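Long-range contacts in arginine decarboxylase (Campylobacter jejuni subsp. jejuni, PDB 3NZP), which probably makes agmatine from arginine as a pyridoxal 5'-phosphate-dependent decarboxylase in the polyamine pathway: residues B[71-76]-B[295-300]; B[63-68]-B[290-295]; B[342-347]-B[405-410]; B[350-355]-B[399-404]. One frame throughout, in Å; residues are numbered along the deposited sequence.

The four contacts form two pairs on opposite sides of the chain's centre. Contacts 1 and 2 both join helix 52-72 to helix 292-309 on the outside of the eight-stranded barrel. Their centres are about 9 Å apart, they share Tyr-295, and the salt bridge Glu-72 to Arg-293 ties one to the other. Contacts 3 and 4 have centres about 12 Å apart and both use helix 399-420 of the helical bundle domain. They come later in the chain, and contact 4 falls within the span bridged by contact 3. The centres of contacts 1 and 4 are about 74 Å apart. One pair packs two outer helices of the cofactor-binding barrel. The other joins a loop to a bundle helix where both contacts touch the second subunit.

Contact 1. Residues B[71-76]-B[295-300]; sequences KEFGYK and YANDVV
Val-300 CG1 stands anti to the backbone N (chi1 178°) and points at Tyr-75, whose CG is also anti to its own N (chi1 -165°). The methyl lies 3.5 Å from Tyr-75 CB and also meets ring atoms CG and CD2. Phe-73 CD1 is 4.1 Å from Val-300 CG1. One methyl therefore serves both aromatic side chains. The far rim of Phe-73 runs on to Asn-297. There Phe-73 CE1 is 3.5 Å from Asn-297 OD1, which sits at the ring edge, and the ring and amide planes are 61° apart. Glu-72 OE1 and Asn-297 OD1 are both acceptors and do not bond to each other. Arg-293 serves both: NH1 makes a salt bridge with Glu-72 OE1, and NE bonds to Asn-297 OD1. Tyr-75 OH bonds to the carbonyl O of Pro-315, just before strand 316-319. Phe-73 and Tyr-75 sit in the turn that follows helix 52-72. Gly-74, with positive phi, is the C-prime residue. Gly-74 N bonds to Lys-71 O at 3.0 Å, and Tyr-75 N reaches Arg-70 O. This Schellman motif ends helix 52-72, and the residues at that end pack on helix 292-309, both outer helices of the TIM-type barrel.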
# COMPACT_ATOMS: atom_id res chain seq x y z
N LYS B 71 -8.93 35.47 -19.06
CA LYS B 71 -8.86 36.65 -19.92
C LYS B 71 -9.47 36.37 -21.28
O LYS B 71 -10.13 37.23 -21.86
CB LYS B 71 -7.41 37.11 -20.07
CG LYS B 71 -6.82 37.72 -18.80
CD LYS B 71 -7.61 38.97 -18.37
CE LYS B 71 -7.01 39.65 -17.14
NZ LYS B 71 -7.63 40.99 -16.90
N GLU B 72 -9.24 35.16 -21.79
CA GLU B 72 -9.76 34.78 -23.10
C GLU B 72 -11.26 35.00 -23.12
O GLU B 72 -11.77 35.66 -24.01
CB GLU B 72 -9.45 33.32 -23.40
CG GLU B 72 -9.73 32.95 -24.84
CD GLU B 72 -9.68 31.45 -25.09
OE1 GLU B 72 -8.64 30.82 -24.78
OE2 GLU B 72 -10.68 30.90 -25.60
N PHE B 73 -11.97 34.46 -22.15
CA PHE B 73 -13.41 34.65 -22.16
C PHE B 73 -13.84 35.80 -21.26
O PHE B 73 -15.01 35.89 -20.89
CB PHE B 73 -14.11 33.38 -21.72
CG PHE B 73 -13.60 32.16 -22.40
CD1 PHE B 73 -12.39 31.60 -22.01
CD2 PHE B 73 -14.30 31.58 -23.44
CE1 PHE B 73 -11.88 30.48 -22.65
CE2 PHE B 73 -13.80 30.46 -24.09
CZ PHE B 73 -12.59 29.91 -23.69
N GLY B 74 -12.91 36.68 -20.92
CA GLY B 74 -13.24 37.80 -20.06
C GLY B 74 -14.08 37.41 -18.87
O GLY B 74 -15.16 37.95 -18.67
N TYR B 75 -13.56 36.47 -18.07
CA TYR B 75 -14.25 35.97 -16.87
C TYR B 75 -14.09 36.94 -15.68
O TYR B 75 -12.98 37.27 -15.29
CB TYR B 75 -13.70 34.59 -16.50
CG TYR B 75 -14.57 33.83 -15.51
CD1 TYR B 75 -14.25 33.77 -14.15
CD2 TYR B 75 -15.74 33.19 -15.95
CE1 TYR B 75 -15.08 33.09 -13.25
CE2 TYR B 75 -16.56 32.51 -15.05
CZ TYR B 75 -16.23 32.47 -13.71
OH TYR B 75 -17.06 31.80 -12.84
N LYS B 76 -15.20 37.39 -15.12
CA LYS B 76 -15.15 38.34 -14.01
C LYS B 76 -14.80 37.71 -12.67
O LYS B 76 -14.20 38.35 -11.81
CB LYS B 76 -16.47 39.10 -13.91
CG LYS B 76 -16.75 40.03 -15.09
CD LYS B 76 -18.24 40.41 -15.24
CE LYS B 76 -19.14 39.18 -15.58
NZ LYS B 76 -20.60 39.44 -15.88
N TYR B 295 -8.53 22.17 -19.83
CA TYR B 295 -9.22 22.04 -18.56
C TYR B 295 -9.63 23.43 -18.08
O TYR B 295 -10.78 23.66 -17.71
CB TYR B 295 -8.30 21.34 -17.56
CG TYR B 295 -8.84 21.26 -16.15
CD1 TYR B 295 -8.46 22.18 -15.19
CD2 TYR B 295 -9.72 20.25 -15.79
CE1 TYR B 295 -8.95 22.10 -13.90
CE2 TYR B 295 -10.22 20.17 -14.51
CZ TYR B 295 -9.84 21.10 -13.56
OH TYR B 295 -10.35 21.05 -12.27
N ALA B 296 -8.69 24.37 -18.10
CA ALA B 296 -8.99 25.72 -17.67
C ALA B 296 -10.04 26.38 -18.57
O ALA B 296 -11.05 26.89 -18.07
CB ALA B 296 -7.71 26.57 -17.63
N ASN B 297 -9.83 26.38 -19.88
CA ASN B 297 -10.80 26.99 -20.77
C ASN B 297 -12.19 26.41 -20.53
O ASN B 297 -13.17 27.15 -20.42
CB ASN B 297 -10.42 26.80 -22.24
CG ASN B 297 -9.19 27.57 -22.63
OD1 ASN B 297 -8.94 28.66 -22.11
ND2 ASN B 297 -8.41 27.03 -23.55
N ASP B 298 -12.27 25.09 -20.43
CA ASP B 298 -13.55 24.44 -20.19
C ASP B 298 -14.19 24.94 -18.90
O ASP B 298 -15.38 25.26 -18.89
CB ASP B 298 -13.38 22.93 -20.15
CG ASP B 298 -13.18 22.35 -21.53
OD1 ASP B 298 -12.85 21.14 -21.65
OD2 ASP B 298 -13.35 23.10 -22.50
N VAL B 299 -13.42 25.03 -17.82
CA VAL B 299 -13.98 25.50 -16.56
C VAL B 299 -14.53 26.91 -16.69
O VAL B 299 -15.69 27.16 -16.36
CB VAL B 299 -12.94 25.47 -15.41
CG1 VAL B 299 -13.51 26.10 -14.14
CG2 VAL B 299 -12.51 24.04 -15.13
N VAL B 300 -13.71 27.82 -17.19
CA VAL B 300 -14.13 29.20 -17.33
C VAL B 300 -15.32 29.36 -18.26
O VAL B 300 -16.21 30.17 -18.02
CB VAL B 300 -12.99 30.06 -17.85
CG1 VAL B 300 -13.47 31.48 -18.03
CG2 VAL B 300 -11.83 30.00 -16.89

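Contact 2. Residues B[63-68]-B[290-295]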
# COMPACT_ATOMS: atom_id res chain seq x y z
N TYR B 63 -1.75 28.70 -12.13
CA TYR B 63 -2.26 30.07 -12.17
C TYR B 63 -2.12 30.66 -13.57
O TYR B 63 -3.00 31.38 -14.05
CB TYR B 63 -1.53 30.93 -11.14
CG TYR B 63 -2.09 30.76 -9.77
CD1 TYR B 63 -1.72 29.69 -8.95
CD2 TYR B 63 -3.06 31.64 -9.30
CE1 TYR B 63 -2.31 29.52 -7.70
CE2 TYR B 63 -3.65 31.47 -8.07
CZ TYR B 63 -3.28 30.41 -7.27
OH TYR B 63 -3.90 30.28 -6.05
N GLY B 64 -1.01 30.33 -14.23
CA GLY B 64 -0.77 30.82 -15.57
C GLY B 64 -1.89 30.48 -16.54
O GLY B 64 -2.44 31.36 -17.19
N ASN B 65 -2.23 29.20 -16.62
CA ASN B 65 -3.29 28.77 -17.51
C ASN B 65 -4.67 29.30 -17.15
O ASN B 65 -5.41 29.74 -18.02
CB ASN B 65 -3.35 27.26 -17.59
CG ASN B 65 -2.30 26.69 -18.47
OD1 ASN B 65 -1.13 26.64 -18.09
ND2 ASN B 65 -2.68 26.28 -19.68
N PHE B 66 -5.02 29.23 -15.88
CA PHE B 66 -6.33 29.69 -15.48
C PHE B 66 -6.47 31.19 -15.68
O PHE B 66 -7.57 31.69 -15.92
CB PHE B 66 -6.64 29.29 -14.03
CG PHE B 66 -7.43 28.01 -13.93
CD1 PHE B 66 -8.80 28.01 -14.09
CD2 PHE B 66 -6.78 26.79 -13.75
CE1 PHE B 66 -9.53 26.82 -14.09
CE2 PHE B 66 -7.49 25.60 -13.74
CZ PHE B 66 -8.87 25.61 -13.91
N ASN B 67 -5.37 31.93 -15.61
CA ASN B 67 -5.50 33.36 -15.82
C ASN B 67 -5.69 33.64 -17.30
O ASN B 67 -6.57 34.41 -17.69
CB ASN B 67 -4.29 34.10 -15.26
CG ASN B 67 -4.39 34.28 -13.77
OD1 ASN B 67 -5.50 34.38 -13.22
ND2 ASN B 67 -3.24 34.33 -13.09
N LYS B 68 -4.88 33.00 -18.13
CA LYS B 68 -4.99 33.17 -19.57
C LYS B 68 -6.36 32.69 -20.02
O LYS B 68 -6.93 33.22 -20.97
CB LYS B 68 -3.86 32.41 -20.27
CG LYS B 68 -2.50 32.96 -19.87
CD LYS B 68 -1.38 32.61 -20.83
CE LYS B 68 -0.99 31.16 -20.77
NZ LYS B 68 0.18 30.91 -21.66
N TYR B 290 -6.51 15.19 -22.34
CA TYR B 290 -6.80 16.66 -22.45
C TYR B 290 -5.62 17.54 -21.98
O TYR B 290 -4.71 17.02 -21.30
CB TYR B 290 -8.05 17.06 -21.66
CG TYR B 290 -7.93 16.77 -20.19
CD1 TYR B 290 -7.46 17.72 -19.30
CD2 TYR B 290 -8.29 15.55 -19.67
CE1 TYR B 290 -7.36 17.45 -17.89
CE2 TYR B 290 -8.21 15.24 -18.30
CZ TYR B 290 -7.74 16.19 -17.41
OH TYR B 290 -7.66 15.88 -16.09
N THR B 291 -5.58 18.84 -22.24
CA THR B 291 -4.44 19.68 -21.77
C THR B 291 -4.84 20.55 -20.58
O THR B 291 -6.03 20.72 -20.30
CB THR B 291 -3.92 20.60 -22.88
OG1 THR B 291 -4.84 21.68 -23.08
CG2 THR B 291 -3.76 19.83 -24.18
N LEU B 292 -3.86 21.13 -19.88
CA LEU B 292 -4.19 21.97 -18.74
C LEU B 292 -5.05 23.14 -19.22
O LEU B 292 -6.07 23.46 -18.61
CB LEU B 292 -2.91 22.52 -18.09
CG LEU B 292 -3.00 22.90 -16.61
CD1 LEU B 292 -1.84 23.81 -16.26
CD2 LEU B 292 -4.31 23.62 -16.31
N ARG B 293 -4.62 23.77 -20.32
CA ARG B 293 -5.34 24.91 -20.89
C ARG B 293 -6.78 24.52 -21.24
O ARG B 293 -7.71 25.29 -21.00
CB ARG B 293 -4.60 25.42 -22.14
CG ARG B 293 -5.18 26.71 -22.73
CD ARG B 293 -5.29 27.80 -21.69
NE ARG B 293 -6.05 28.96 -22.14
CZ ARG B 293 -5.55 30.00 -22.80
NH1 ARG B 293 -6.35 31.00 -23.15
NH2 ARG B 293 -4.25 30.06 -23.09
N GLU B 294 -6.94 23.32 -21.78
CA GLU B 294 -8.26 22.82 -22.14
C GLU B 294 -9.12 22.72 -20.88
O GLU B 294 -10.28 23.15 -20.85
CB GLU B 294 -8.15 21.45 -22.81
CG GLU B 294 -9.48 20.89 -23.22
CD GLU B 294 -9.37 19.66 -24.11
OE1 GLU B 294 -10.43 19.19 -24.59
OE2 GLU B 294 -8.24 19.17 -24.34
N TYR B 295 -8.53 22.17 -19.83
CA TYR B 295 -9.22 22.04 -18.56
C TYR B 295 -9.63 23.43 -18.08
O TYR B 295 -10.78 23.66 -17.71
CB TYR B 295 -8.30 21.34 -17.56
CG TYR B 295 -8.84 21.26 -16.15
CD1 TYR B 295 -8.46 22.18 -15.19
CD2 TYR B 295 -9.72 20.25 -15.79
CE1 TYR B 295 -8.95 22.10 -13.90
CE2 TYR B 295 -10.22 20.17 -14.51
CZ TYR B 295 -9.84 21.10 -13.56
OH TYR B 295 -10.35 21.05 -12.27
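Two outer helices of the TIM-type barrel meet here, helix 52-72 and the start of helix 292-309. The backbones come close, with Asn-65 CA and Arg-293 CA 5.5 Å apart. The second helix opens with a capping box. Thr-291 is the N-cap, and its OG1 accepts from Glu-294 N at 3.0 Å. The return bond, from Thr-291 N to Glu-294 OE2, is weak. Asn-65 fits between Leu-292 and Arg-293. Its CB lies 4.0 Å from both CD1 and CD2 of Leu-292, and its amide lies against the first turn of the helix. Arg-293 bends at chi2 (53°), which turns CD back over Asn-65. The guanidinium then reaches Lys-68, and CB of Lys-68 sits over one face of it, offset toward the rim, with Arg-293 NH2 3.7 Å from Lys-68 CB. NH1 forms a salt bridge with Glu-72. Glu-72 probably offsets the charge of Arg-293, whose NH2 is 4.7 Å from Lys-68 NZ. On the barrel side, Phe-66 stacks on Phe-79 and also touches Ile-317 and Ile-319 of strand 316-319. The side chain of Tyr-295 lies about 9 Å from the bound pyridoxal phosphate. The Phe-66 and Tyr-295 rings meet rim to rim with planes at 83°, and Phe-66 CZ is 3.5 Å from Tyr-295 CE1.

Contact 3. Residues B[342-347]-B[405-410]; sequences QEYAEN and AEILTH
Tyr-344 lies against helix 399-420, touching Ile-407 and His-410. Its CB is 4.2 Å from His-410 CB. The first torsion (chi1 -82°) sets Tyr-344 CG 3.9 Å from that same His-410 CB. The ring then divides its contacts. CD1 and CE1 turn to Ile-407, with Tyr-344 CD1 3.5 Å from Ile-407 CA, and Ile-407 CG1 comes in at the ring edge. CD2 and CE2 lie against the imidazole, with Tyr-344 CD2 3.3 Å from His-410 CD2. The two rings form a face-to-face stack, with centroids 4.0 Å apart and planes at 30°. His-410 CB adds a CH-pi contact over the face of the Tyr-344 ring. At the tip, Tyr-344 OH is 4.1 Å from Glu-406 OE2, which is too far for a bond. That carboxylate oxygen is bonded instead to Ser-208 of the second subunit. The imidazole is steadied from its own helix. His-410 ND1 donates to Glu-406 O at 3.0 Å, and His-410 N reaches the same oxygen from the opposite face of the carbonyl plane. Thr-209 of the second subunit packs on Tyr-344 and Ile-407. The arrangement is an aromatic stack that fastens the loop after strand 330-341 to the helical bundle at the subunit interface.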
# COMPACT_ATOMS: atom_id res chain seq x y z
N GLN B 342 20.60 -13.63 -18.91
CA GLN B 342 20.34 -14.98 -19.40
C GLN B 342 21.66 -15.63 -19.87
O GLN B 342 22.05 -15.50 -21.04
CB GLN B 342 19.32 -14.93 -20.55
CG GLN B 342 19.28 -13.56 -21.30
CD GLN B 342 18.73 -13.62 -22.76
OE1 GLN B 342 17.55 -14.00 -23.00
NE2 GLN B 342 19.58 -13.22 -23.74
N GLU B 343 22.34 -16.31 -18.94
CA GLU B 343 23.61 -17.00 -19.22
C GLU B 343 23.35 -18.38 -19.84
O GLU B 343 22.90 -19.31 -19.16
CB GLU B 343 24.44 -17.14 -17.92
CG GLU B 343 23.67 -17.68 -16.70
CD GLU B 343 24.54 -18.51 -15.75
OE1 GLU B 343 24.87 -19.67 -16.10
OE2 GLU B 343 24.89 -18.02 -14.66
N TYR B 344 23.64 -18.52 -21.13
CA TYR B 344 23.44 -19.78 -21.83
C TYR B 344 24.43 -19.97 -22.96
O TYR B 344 24.10 -19.77 -24.13
CB TYR B 344 22.00 -19.88 -22.36
CG TYR B 344 21.01 -20.32 -21.31
CD1 TYR B 344 21.04 -21.62 -20.80
CD2 TYR B 344 20.04 -19.44 -20.82
CE1 TYR B 344 20.14 -22.03 -19.81
CE2 TYR B 344 19.13 -19.85 -19.83
CZ TYR B 344 19.19 -21.14 -19.34
OH TYR B 344 18.31 -21.55 -18.37
N ALA B 345 25.64 -20.35 -22.60
CA ALA B 345 26.70 -20.57 -23.56
C ALA B 345 26.71 -22.03 -23.97
O ALA B 345 26.41 -22.92 -23.17
CB ALA B 345 28.05 -20.19 -22.95
N GLU B 346 27.07 -22.28 -25.22
CA GLU B 346 27.10 -23.63 -25.72
C GLU B 346 28.01 -24.57 -24.91
O GLU B 346 27.75 -25.77 -24.85
CB GLU B 346 27.55 -23.62 -27.19
CG GLU B 346 27.24 -24.92 -27.92
CD GLU B 346 27.70 -24.91 -29.36
OE1 GLU B 346 27.42 -23.93 -30.08
OE2 GLU B 346 28.34 -25.91 -29.77
N ASN B 347 29.05 -24.02 -24.29
CA ASN B 347 30.00 -24.84 -23.51
C ASN B 347 29.39 -25.41 -22.25
O ASN B 347 29.88 -26.39 -21.69
CB ASN B 347 31.24 -24.03 -23.13
CG ASN B 347 31.02 -23.15 -21.91
OD1 ASN B 347 30.19 -22.23 -21.93
ND2 ASN B 347 31.76 -23.43 -20.84
N ALA B 405 18.70 -29.62 -21.93
CA ALA B 405 17.48 -29.26 -22.63
C ALA B 405 17.26 -27.75 -22.63
O ALA B 405 17.10 -27.14 -23.68
CB ALA B 405 16.31 -29.96 -21.97
N GLU B 406 17.27 -27.17 -21.43
CA GLU B 406 17.07 -25.73 -21.26
C GLU B 406 18.08 -24.90 -22.05
O GLU B 406 17.71 -23.93 -22.73
CB GLU B 406 17.14 -25.38 -19.78
CG GLU B 406 16.01 -25.99 -18.97
CD GLU B 406 16.21 -25.80 -17.48
OE1 GLU B 406 15.32 -26.17 -16.69
OE2 GLU B 406 17.29 -25.28 -17.10
N ILE B 407 19.36 -25.27 -21.96
CA ILE B 407 20.42 -24.56 -22.67
C ILE B 407 20.20 -24.62 -24.18
O ILE B 407 20.20 -23.60 -24.89
CB ILE B 407 21.81 -25.16 -22.36
CG1 ILE B 407 22.03 -25.28 -20.86
CG2 ILE B 407 22.89 -24.27 -22.89
CD1 ILE B 407 23.26 -26.08 -20.52
N LEU B 408 20.01 -25.84 -24.68
CA LEU B 408 19.78 -26.08 -26.10
C LEU B 408 18.58 -25.26 -26.57
O LEU B 408 18.66 -24.53 -27.56
CB LEU B 408 19.54 -27.58 -26.36
CG LEU B 408 20.79 -28.46 -26.34
CD1 LEU B 408 20.43 -29.92 -26.09
CD2 LEU B 408 21.49 -28.30 -27.67
N THR B 409 17.48 -25.39 -25.84
CA THR B 409 16.27 -24.68 -26.17
C THR B 409 16.56 -23.20 -26.31
O THR B 409 16.14 -22.57 -27.28
CB THR B 409 15.23 -24.89 -25.09
OG1 THR B 409 14.97 -26.29 -24.96
CG2 THR B 409 13.96 -24.16 -25.43
N HIS B 410 17.30 -22.64 -25.35
CA HIS B 410 17.64 -21.23 -25.43
C HIS B 410 18.51 -20.94 -26.64
O HIS B 410 18.25 -19.99 -27.38
CB HIS B 410 18.35 -20.77 -24.16
CG HIS B 410 17.41 -20.36 -23.08
ND1 HIS B 410 16.52 -21.23 -22.49
CD2 HIS B 410 17.18 -19.15 -22.51
CE1 HIS B 410 15.78 -20.58 -21.61
NE2 HIS B 410 16.16 -19.32 -21.60

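Contact 4. Residues B[350-355]-B[399-404]; sequences ILKKQN and LQDRSN
Ile-350 and Lys-352 meet the first turns of helix 399-420, in the helical bundle domain of arginine decarboxylase. The segment 350-355 is an irregular loop that leads to helix 357-368. Hydrogen bonds join its start to Asn-404. Ile-350 N donates to Asn-404 OD1 at 3.0 Å, in the plane of the side-chain carbonyl. Asn-404 ND2 turns back to Ile-350 O in a weak bond of 3.5 Å. One side-chain amide thus pairs with both the N-H and the C=O of a single loop residue. A further weak bond lies within the loop, from Asn-355 ND2 to Lys-352 O.

Van der Waals contacts are few. Ile-350 CG1 is 4.3 Å from Gln-400 CB, and the Ile-350 and Asn-404 side chains cross at about a right angle. Lys-352 CE also lies 3.6 Å from Gln-400 NE2.

The charged contact belongs to Lys-352. Its chain bends at chi2 and again at chi4 (-60°), the second bend setting NZ beside the helix. NZ has two acidic partners, Asp-401 and Asp-398, so its charge is probably well balanced. Arg-402, on the same helix, forms a salt bridge with Glu-250 of the second subunit. In the bridge to Asp-401, Lys-352 NZ meets Asp-401 OD1 on its syn side at 3.0 Å, 17° out of the carboxylate plane.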
# COMPACT_ATOMS: atom_id res chain seq x y z
N ILE B 350 26.54 -30.25 -20.78
CA ILE B 350 27.14 -31.41 -20.14
C ILE B 350 27.14 -32.54 -21.18
O ILE B 350 26.19 -33.33 -21.25
CB ILE B 350 26.30 -31.91 -18.92
CG1 ILE B 350 25.85 -30.74 -18.02
CG2 ILE B 350 27.12 -32.93 -18.14
CD1 ILE B 350 26.97 -29.94 -17.38
N LEU B 351 28.19 -32.60 -21.98
CA LEU B 351 28.33 -33.63 -23.02
C LEU B 351 28.11 -35.01 -22.43
O LEU B 351 29.03 -35.64 -21.89
CB LEU B 351 29.73 -33.55 -23.65
CG LEU B 351 30.19 -32.16 -24.13
CD1 LEU B 351 31.04 -31.49 -23.04
CD2 LEU B 351 30.99 -32.29 -25.42
N LYS B 352 26.87 -35.49 -22.52
CA LYS B 352 26.51 -36.80 -21.99
C LYS B 352 26.99 -37.86 -22.98
O LYS B 352 27.28 -37.55 -24.14
CB LYS B 352 24.98 -36.90 -21.82
CG LYS B 352 24.48 -37.88 -20.76
CD LYS B 352 24.12 -37.15 -19.47
CE LYS B 352 23.40 -38.04 -18.48
NZ LYS B 352 22.13 -38.60 -19.03
N LYS B 353 27.07 -39.10 -22.52
CA LYS B 353 27.51 -40.22 -23.36
C LYS B 353 26.29 -40.90 -24.00
O LYS B 353 26.27 -41.17 -25.20
CB LYS B 353 28.31 -41.21 -22.50
CG LYS B 353 27.73 -41.46 -21.09
CD LYS B 353 28.83 -41.58 -20.03
CE LYS B 353 29.65 -40.29 -19.91
NZ LYS B 353 28.82 -39.10 -19.58
N GLN B 354 25.30 -41.17 -23.16
CA GLN B 354 24.04 -41.79 -23.56
C GLN B 354 22.95 -40.76 -23.30
O GLN B 354 22.29 -40.77 -22.25
CB GLN B 354 23.80 -43.04 -22.71
CG GLN B 354 22.48 -43.75 -22.99
CD GLN B 354 22.41 -44.31 -24.39
OE1 GLN B 354 21.38 -44.83 -24.81
NE2 GLN B 354 23.53 -44.23 -25.12
N ASN B 355 22.77 -39.86 -24.26
CA ASN B 355 21.77 -38.80 -24.15
C ASN B 355 20.37 -39.29 -24.48
O ASN B 355 20.19 -40.11 -25.39
CB ASN B 355 22.13 -37.67 -25.09
CG ASN B 355 23.39 -36.95 -24.68
OD1 ASN B 355 23.37 -35.76 -24.37
ND2 ASN B 355 24.50 -37.68 -24.67
N LEU B 399 19.16 -34.22 -13.68
CA LEU B 399 19.29 -32.77 -13.69
C LEU B 399 20.22 -32.28 -14.80
O LEU B 399 20.11 -31.14 -15.26
CB LEU B 399 19.77 -32.28 -12.32
CG LEU B 399 19.84 -30.77 -12.03
CD1 LEU B 399 18.43 -30.18 -12.07
CD2 LEU B 399 20.49 -30.52 -10.67
N GLN B 400 21.14 -33.13 -15.24
CA GLN B 400 22.05 -32.71 -16.31
C GLN B 400 21.21 -32.60 -17.58
O GLN B 400 21.36 -31.65 -18.36
CB GLN B 400 23.17 -33.73 -16.55
CG GLN B 400 23.99 -34.12 -15.33
CD GLN B 400 23.72 -35.56 -14.89
OE1 GLN B 400 22.81 -35.83 -14.08
NE2 GLN B 400 24.49 -36.50 -15.44
N ASP B 401 20.33 -33.58 -17.77
CA ASP B 401 19.46 -33.61 -18.94
C ASP B 401 18.59 -32.35 -19.01
O ASP B 401 18.53 -31.68 -20.04
CB ASP B 401 18.54 -34.85 -18.91
CG ASP B 401 19.31 -36.16 -19.01
OD1 ASP B 401 20.38 -36.19 -19.67
OD2 ASP B 401 18.83 -37.16 -18.44
N ARG B 402 17.92 -32.06 -17.90
CA ARG B 402 17.08 -30.89 -17.82
C ARG B 402 17.92 -29.67 -18.20
O ARG B 402 17.47 -28.81 -18.96
CB ARG B 402 16.54 -30.75 -16.40
CG ARG B 402 15.74 -29.50 -16.18
CD ARG B 402 15.02 -29.56 -14.85
NE ARG B 402 14.40 -28.29 -14.52
CZ ARG B 402 13.77 -28.06 -13.37
NH1 ARG B 402 13.68 -29.02 -12.46
NH2 ARG B 402 13.22 -26.88 -13.13
N SER B 403 19.14 -29.62 -17.67
CA SER B 403 20.06 -28.51 -17.95
C SER B 403 20.32 -28.44 -19.43
O SER B 403 20.14 -27.40 -20.06
CB SER B 403 21.39 -28.68 -17.21
OG SER B 403 22.28 -27.61 -17.51
N ASN B 404 20.75 -29.56 -19.99
CA ASN B 404 21.04 -29.59 -21.41
C ASN B 404 19.88 -29.08 -22.23
O ASN B 404 20.06 -28.23 -23.12
CB ASN B 404 21.38 -31.00 -21.84
CG ASN B 404 22.71 -31.44 -21.31
OD1 ASN B 404 23.66 -30.64 -21.29
ND2 ASN B 404 22.79 -32.70 -20.88